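Colicin B (Escherichia coli, PDB 1RH1) kills Escherichia coli and closely related bacteria by forming a channel that depolarises the cytoplasmic membrane and dissipates cellular energy. Local coordinates at residues Ser87-Ser92 and Val229-Thr234. Residues are numbered along the deposited sequence; the frame is centred on the assembly and turned at random.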
# COMPACT_ATOMS: atom_id res chain seq x y z
N SER A 87 15.02 -31.60 9.23
CA SER A 87 16.07 -31.89 8.24
C SER A 87 15.47 -32.26 6.90
O SER A 87 14.72 -33.22 6.79
CB SER A 87 16.98 -33.07 8.62
OG SER A 87 17.80 -32.93 9.77
N VAL A 88 15.83 -31.51 5.85
CA VAL A 88 15.36 -31.78 4.49
C VAL A 88 16.53 -31.93 3.52
O VAL A 88 17.61 -31.37 3.77
CB VAL A 88 14.46 -30.64 3.99
CG1 VAL A 88 13.33 -30.43 4.97
CG2 VAL A 88 15.20 -29.33 3.91
N SER A 89 16.38 -32.66 2.42
CA SER A 89 17.40 -32.73 1.38
C SER A 89 17.13 -31.72 0.26
O SER A 89 16.00 -31.61 -0.22
CB SER A 89 17.46 -34.13 0.78
OG SER A 89 18.58 -34.34 -0.09
N VAL A 90 18.12 -30.96 -0.20
CA VAL A 90 17.98 -30.04 -1.34
C VAL A 90 18.41 -30.79 -2.61
O VAL A 90 19.50 -31.38 -2.67
CB VAL A 90 18.85 -28.80 -1.07
CG1 VAL A 90 18.77 -27.81 -2.19
CG2 VAL A 90 18.28 -28.01 0.06
N HIS A 91 17.54 -30.87 -3.63
CA HIS A 91 17.90 -31.53 -4.89
C HIS A 91 17.73 -30.60 -6.08
O HIS A 91 17.01 -29.60 -6.04
CB HIS A 91 17.06 -32.78 -5.09
CG HIS A 91 17.52 -33.72 -6.21
ND1 HIS A 91 17.44 -33.53 -7.53
CD2 HIS A 91 18.12 -34.95 -6.00
CE1 HIS A 91 17.95 -34.59 -8.11
NE2 HIS A 91 18.36 -35.44 -7.19
N SER A 92 18.47 -30.91 -7.16
CA SER A 92 18.50 -30.19 -8.42
C SER A 92 17.17 -30.34 -9.14
O SER A 92 16.39 -31.20 -8.70
CB SER A 92 19.61 -30.76 -9.26
OG SER A 92 20.24 -29.71 -9.98
N VAL A 229 22.63 -30.74 1.52
CA VAL A 229 22.92 -30.40 0.13
C VAL A 229 23.87 -31.33 -0.58
O VAL A 229 24.23 -31.10 -1.73
CB VAL A 229 23.51 -28.99 -0.01
CG1 VAL A 229 22.58 -28.00 0.70
CG2 VAL A 229 24.94 -28.97 0.50
N GLY A 230 24.29 -32.38 0.14
CA GLY A 230 25.27 -33.35 -0.35
C GLY A 230 24.94 -34.03 -1.66
O GLY A 230 25.64 -33.85 -2.64
N GLN A 231 23.84 -34.77 -1.69
CA GLN A 231 23.47 -35.58 -2.83
C GLN A 231 22.36 -34.97 -3.67
O GLN A 231 21.30 -35.53 -3.98
CB GLN A 231 23.09 -36.96 -2.32
CG GLN A 231 22.02 -36.99 -1.26
CD GLN A 231 21.79 -38.41 -0.78
OE1 GLN A 231 21.38 -39.31 -1.53
NE2 GLN A 231 22.09 -38.56 0.51
N MET A 232 22.76 -33.77 -4.08
CA MET A 232 21.93 -32.91 -4.88
C MET A 232 21.67 -33.45 -6.28
O MET A 232 20.62 -33.17 -6.84
CB MET A 232 22.61 -31.55 -4.93
CG MET A 232 21.70 -30.53 -5.55
SD MET A 232 21.77 -28.98 -4.66
CE MET A 232 20.33 -28.36 -5.45
N ASN A 233 22.55 -34.23 -6.88
CA ASN A 233 22.30 -34.70 -8.23
C ASN A 233 22.09 -36.19 -8.39
O ASN A 233 22.07 -36.67 -9.52
CB ASN A 233 23.44 -34.26 -9.16
CG ASN A 233 23.28 -32.80 -9.58
OD1 ASN A 233 24.03 -31.91 -9.14
ND2 ASN A 233 22.28 -32.53 -10.43
N THR A 234 21.88 -36.93 -7.29
CA THR A 234 21.67 -38.37 -7.38
C THR A 234 20.48 -38.75 -8.25
O THR A 234 19.53 -37.98 -8.35
CB THR A 234 21.43 -39.01 -6.00
OG1 THR A 234 20.28 -38.39 -5.44
CG2 THR A 234 22.67 -38.93 -5.13
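His-91 joins the two segments: its imidazole NE2 gives a hydrogen bond to Thr-234 O (3.0 Å, N-H...O angle 162°), in the ring plane and on a lone pair. ND1 bonds the carbonyl oxygen of Ser-92 at 2.8 Å, again in plane. Bonded at both nitrogens, the ring has its rotation fixed; if both are protonated, it would be positively charged. Histidine suits the place because its two nitrogens point different ways in the ring plane, each able to donate when protonated. A third carbonyl, Met-232 O, sits 3.0 Å above the ring plane, over the centre, and takes its hydrogen bond from Ser-92 N (3.1 Å).

Apolar packing lies alongside. In Met-232, chi1 (-171°) sets CG anti to the backbone N and a bend at chi2 turns the flexible chain, which lies beside Val-90. Its CE meets Val-90 CG1 at 3.7 Å and rests on the backbone at His-91 C (3.5 Å). The branched Val-90 also touches Val-229, CB to CG1 4.2 Å. The short side chain of Ser-92 lets Asn-233 ND2 approach its CB to 3.4 Å.

Strand 87-90 runs between parallel neighbours 62-64 and 225-228 in a mixed sheet of the region matching the colicin-like bacteriocin tRNase family. Past the strand ends, a single backbone hydrogen bond joins the 229-234 loop to Ser-92; Phe-65 meets the His-91 ring edge-to-face, and Leu-227 of strand 225-228 packs on Val-90.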